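Local atomic coordinates of HTPA Reductase (Selaginella moellendorffii, PDB entry 5U5N), a protein that probably reduces 4-hydroxy-tetrahydrodipicolinate to tetrahydrodipicolinate with NADH or NADPH, the last step from aspartate to this intermediate of plant lysine biosynthesis. Residues M8-T13 with P33-G38. Sequence-based numbering, arbitrary orientation. Where two conformers were deposited one is given.
Sequences MVNDCT and PLSLTG. With NAD (nicotinamide-adenine-dinucleotide), chain C.
The carboxylate of Asp11 is gripped at both oxygens. Thr37 OG1 donates to Asp11 OD2 over 2.7 Å, coming from above the carboxylate plane, and O3B of the NAD adenosine ribose donates to the same OD2 at 2.9 Å; O2B adds a weak bond. Asp11 OD1 accepts from Thr13 OG1 at 2.6 Å and, closing an Asx turn, from Thr13 N, both on one face of the carboxylate. With CG anti to its backbone N (chi1 177°), Asp11 lies side by side with Thr37, whose OG1 is likewise anti to its own backbone N. Gly38 N gives O2B a second weak bond.

Strands 8-10 and 34-37 run parallel, 15° apart, but the hydrogen bonds that join them each involve a side chain or a water, with a backbone CA-H...O contact from Asp11 to Leu36 O. Ser35 OG donates to Val9 O at 2.6 Å, in the carbonyl plane. Leu36 N reaches Asn10 OD1 at 3.1 Å from above the amide plane, a bond bent to 144°. Farther back, one water accepts from Val9 N and donates to Leu34 O. At the same end of the strands the extended Met8 chain sets CE 4.0 Å from Leu36 CD1, while Val64 of helix 61-71 also packs on Met8.

Helix 15-27 connects the strands, the beta-alpha-beta unit of a Rossmann-type dinucleotide fold, and Lys15 N and Val16 N bind NAD at its start. Two threonines thus anchor the acidic group that reads the ribose diol, and their donated bonds would help stabilise its negative charge.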
ATOM      1  N   MET A   8      11.842   7.487 -30.969  1.00 27.11           N
ATOM      2  CA  MET A   8      12.846   8.520 -31.173  1.00 27.15           C
ATOM      3  C   MET A   8      12.980   9.190 -29.842  1.00 26.48           C
ATOM      4  O   MET A   8      12.010   9.747 -29.325  1.00 26.74           O
ATOM      5  CB  MET A   8      12.389   9.506 -32.253  1.00 28.43           C
ATOM      6  CG  MET A   8      13.337  10.680 -32.536  1.00 29.13           C
ATOM      7  SD  MET A   8      12.526  11.855 -33.636  1.00 31.59           S
ATOM      8  CE  MET A   8      13.914  12.866 -34.205  1.00 32.45           C
ATOM      9  N   VAL A   9      14.180   9.150 -29.279  1.00 26.44           N
ATOM     10  CA  VAL A   9      14.451   9.803 -27.997  1.00 26.69           C
ATOM     11  C   VAL A   9      15.153  11.126 -28.228  1.00 27.39           C
ATOM     12  O   VAL A   9      16.285  11.131 -28.683  1.00 27.74           O
ATOM     13  CB  VAL A   9      15.317   8.904 -27.077  1.00 26.72           C
ATOM     14  CG1 VAL A   9      15.573   9.576 -25.759  1.00 26.92           C
ATOM     15  CG2 VAL A   9      14.666   7.540 -26.903  1.00 26.37           C
ATOM     16  N   ASN A  10      14.450  12.228 -27.910  1.00 28.41           N
ATOM     17  CA  ASN A  10      14.981  13.588 -27.884  1.00 30.01           C
ATOM     18  C   ASN A  10      15.107  14.000 -26.433  1.00 31.00           C
ATOM     19  O   ASN A  10      14.079  14.149 -25.765  1.00 32.18           O
ATOM     20  CB  ASN A  10      14.031  14.521 -28.636  1.00 31.19           C
ATOM     21  CG  ASN A  10      13.749  14.022 -30.038  1.00 31.34           C
ATOM     22  OD1 ASN A  10      14.603  13.394 -30.649  1.00 30.92           O
ATOM     23  ND2 ASN A  10      12.592  14.316 -30.565  1.00 32.82           N
ATOM     24  N   ASP A  11      16.304  14.161 -25.870  1.00 31.33           N
ATOM     25  CA  ASP A  11      17.618  14.226 -26.496  1.00 31.10           C
ATOM     26  C   ASP A  11      18.395  13.032 -25.986  1.00 30.05           C
ATOM     27  O   ASP A  11      18.604  12.926 -24.793  1.00 30.11           O
ATOM     28  CB  ASP A  11      18.264  15.540 -26.004  1.00 33.28           C
ATOM     29  CG  ASP A  11      19.696  15.764 -26.489  1.00 34.85           C
ATOM     30  OD1 ASP A  11      20.288  14.940 -27.225  1.00 35.78           O
ATOM     31  OD2 ASP A  11      20.260  16.824 -26.113  1.00 36.92           O
ATOM     32  N   CYS A  12      18.851  12.151 -26.870  0.50 29.18           N
ATOM     33  CA  CYS A  12      19.606  10.987 -26.406  0.50 28.89           C
ATOM     34  C   CYS A  12      20.986  11.321 -25.803  0.50 29.94           C
ATOM     35  O   CYS A  12      21.610  10.427 -25.225  0.50 30.62           O
ATOM     36  CB  CYS A  12      19.706   9.922 -27.495  0.50 28.63           C
ATOM     37  SG  CYS A  12      20.855  10.333 -28.805  0.50 29.34           S
ATOM     38  N   THR A  13      21.446  12.580 -25.918  1.00 30.35           N
ATOM     39  CA  THR A  13      22.682  13.034 -25.273  1.00 31.47           C
ATOM     40  C   THR A  13      22.495  13.633 -23.905  1.00 31.91           C
ATOM     41  O   THR A  13      23.464  13.817 -23.201  1.00 33.38           O
ATOM     42  CB  THR A  13      23.414  14.119 -26.134  1.00 32.60           C
ATOM     43  OG1 THR A  13      22.638  15.325 -26.201  1.00 32.35           O
ATOM     44  CG2 THR A  13      23.649  13.605 -27.515  1.00 32.68           C
ATOM     45  N   PRO A  33      17.495   5.859 -35.395  1.00 33.30           N
ATOM     46  CA  PRO A  33      18.849   6.384 -35.249  1.00 33.74           C
ATOM     47  C   PRO A  33      18.969   7.876 -35.620  1.00 34.04           C
ATOM     48  O   PRO A  33      19.954   8.294 -36.257  1.00 35.55           O
ATOM     49  CB  PRO A  33      19.635   5.505 -36.210  1.00 36.45           C
ATOM     50  CG  PRO A  33      18.689   5.322 -37.335  1.00 37.68           C
ATOM     51  CD  PRO A  33      17.333   5.186 -36.698  1.00 35.43           C
ATOM     52  N   LEU A  34      17.985   8.667 -35.198  1.00 32.65           N
ATOM     53  CA  LEU A  34      18.018  10.132 -35.257  1.00 33.04           C
ATOM     54  C   LEU A  34      17.512  10.690 -33.957  1.00 31.05           C
ATOM     55  O   LEU A  34      16.627  10.128 -33.356  1.00 30.15           O
ATOM     56  CB  LEU A  34      17.159  10.646 -36.406  1.00 34.74           C
ATOM     57  CG  LEU A  34      17.719  10.368 -37.794  1.00 37.50           C
ATOM     58  CD1 LEU A  34      16.632  10.285 -38.823  1.00 39.37           C
ATOM     59  CD2 LEU A  34      18.687  11.443 -38.186  1.00 39.34           C
ATOM     60  N   SER A  35      18.115  11.775 -33.510  1.00 31.21           N
ATOM     61  CA  SER A  35      17.732  12.471 -32.303  1.00 30.25           C
ATOM     62  C   SER A  35      17.898  13.973 -32.516  1.00 31.44           C
ATOM     63  O   SER A  35      18.607  14.416 -33.438  1.00 32.85           O
ATOM     64  CB  SER A  35      18.601  11.985 -31.140  1.00 29.84           C
ATOM     65  OG  SER A  35      18.130  12.491 -29.889  1.00 29.11           O
ATOM     66  N   LEU A  36      17.210  14.753 -31.693  1.00 30.98           N
ATOM     67  CA  LEU A  36      17.269  16.209 -31.733  1.00 32.17           C
ATOM     68  C   LEU A  36      17.873  16.653 -30.422  1.00 31.87           C
ATOM     69  O   LEU A  36      17.486  16.148 -29.343  1.00 30.83           O
ATOM     70  CB  LEU A  36      15.873  16.781 -31.942  1.00 33.01           C
ATOM     71  CG  LEU A  36      15.357  16.566 -33.360  1.00 34.10           C
ATOM     72  CD1 LEU A  36      13.878  16.819 -33.475  1.00 35.01           C
ATOM     73  CD2 LEU A  36      16.080  17.491 -34.344  1.00 36.51           C
ATOM     74  N   THR A  37      18.867  17.529 -30.502  1.00 32.66           N
ATOM     75  CA  THR A  37      19.544  18.053 -29.324  1.00 32.85           C
ATOM     76  C   THR A  37      19.215  19.535 -29.251  1.00 34.87           C
ATOM     77  O   THR A  37      18.537  20.070 -30.145  1.00 35.84           O
ATOM     78  CB  THR A  37      21.067  17.726 -29.303  1.00 32.99           C
ATOM     79  OG1 THR A  37      21.623  18.095 -28.037  1.00 33.24           O
ATOM     80  CG2 THR A  37      21.843  18.424 -30.434  1.00 34.78           C
ATOM     81  N   GLY A  38      19.647  20.181 -28.173  1.00 35.65           N
ATOM     82  CA  GLY A  38      19.122  21.508 -27.827  1.00 37.76           C
ATOM     83  C   GLY A  38      19.829  22.638 -28.515  1.00 39.73           C
ATOM     84  O   GLY A  38      20.879  22.428 -29.125  1.00 39.61           O
TER
HETATM   85  PA  NAD C 301      20.082  17.229 -19.278  1.00 44.60           P
HETATM   86  O1A NAD C 301      20.418  18.686 -19.017  1.00 44.77           O
HETATM   87  O2A NAD C 301      21.064  16.120 -18.954  1.00 40.86           O
HETATM   88  O5B NAD C 301      19.669  17.026 -20.803  1.00 41.02           O
HETATM   89  C5B NAD C 301      18.597  17.723 -21.408  1.00 41.15           C
HETATM   90  C4B NAD C 301      18.952  17.825 -22.886  1.00 41.15           C
HETATM   91  O4B NAD C 301      17.896  18.420 -23.639  1.00 42.11           O
HETATM   92  C3B NAD C 301      20.211  18.653 -23.144  1.00 40.79           C
HETATM   93  O3B NAD C 301      21.278  17.777 -23.552  1.00 40.57           O
HETATM   94  C2B NAD C 301      19.791  19.696 -24.192  1.00 42.59           C
HETATM   95  O2B NAD C 301      20.831  19.951 -25.165  1.00 41.54           O
HETATM   96  C1B NAD C 301      18.483  19.103 -24.751  1.00 41.91           C
HETATM   97  N9A NAD C 301      17.486  20.028 -25.356  1.00 41.78           N
HETATM   98  C8A NAD C 301      17.167  21.273 -24.945  1.00 40.14           C
HETATM   99  N7A NAD C 301      16.210  21.807 -25.738  1.00 40.53           N
HETATM  100  C5A NAD C 301      15.890  20.894 -26.672  1.00 40.96           C
HETATM  101  C6A NAD C 301      14.965  20.823 -27.825  1.00 42.27           C
HETATM  102  N6A NAD C 301      14.159  21.862 -28.132  1.00 44.12           N
HETATM  103  N1A NAD C 301      14.932  19.690 -28.561  1.00 42.63           N
HETATM  104  C2A NAD C 301      15.732  18.638 -28.283  1.00 43.29           C
HETATM  105  N3A NAD C 301      16.609  18.641 -27.250  1.00 43.22           N
HETATM  106  C4A NAD C 301      16.729  19.719 -26.420  1.00 40.80           C
HETATM  107  O3  NAD C 301      18.656  16.962 -18.564  1.00 47.65           O
HETATM  108  PN  NAD C 301      18.228  15.545 -17.898  1.00 43.41           P
HETATM  109  O1N NAD C 301      19.118  15.380 -16.688  1.00 40.05           O
HETATM  110  O2N NAD C 301      18.201  14.471 -18.969  1.00 44.19           O
HETATM  111  O5D NAD C 301      16.696  15.890 -17.527  1.00 44.61           O
HETATM  112  C5D NAD C 301      15.793  16.251 -18.568  1.00 45.44           C
HETATM  113  C4D NAD C 301      14.412  16.633 -18.052  1.00 47.89           C
HETATM  114  O4D NAD C 301      13.740  15.454 -17.594  1.00 49.38           O
HETATM  115  C3D NAD C 301      14.431  17.623 -16.878  1.00 49.06           C
HETATM  116  O3D NAD C 301      13.400  18.618 -17.016  1.00 47.66           O
HETATM  117  C2D NAD C 301      14.167  16.751 -15.666  1.00 49.16           C
HETATM  118  O2D NAD C 301      13.473  17.425 -14.615  1.00 49.61           O
HETATM  119  C1D NAD C 301      13.275  15.666 -16.253  1.00 50.51           C
HETATM  120  N1N NAD C 301      13.196  14.409 -15.479  1.00 51.16           N
HETATM  121  C2N NAD C 301      11.967  13.878 -15.342  1.00 51.56           C
HETATM  122  C3N NAD C 301      11.747  12.690 -14.649  1.00 53.06           C
HETATM  123  C7N NAD C 301      10.344  12.131 -14.503  1.00 55.99           C
HETATM  124  O7N NAD C 301      10.098  11.422 -13.541  1.00 55.17           O
HETATM  125  N7N NAD C 301       9.370  12.404 -15.388  1.00 53.89           N
HETATM  126  C4N NAD C 301      12.853  12.053 -14.084  1.00 51.30           C
HETATM  127  C5N NAD C 301      14.123  12.608 -14.226  1.00 51.09           C
HETATM  128  C6N NAD C 301      14.274  13.799 -14.935  1.00 49.72           C
HETATM  129  O   HOH W   1      16.274   8.345 -31.184  1.00 22.08           O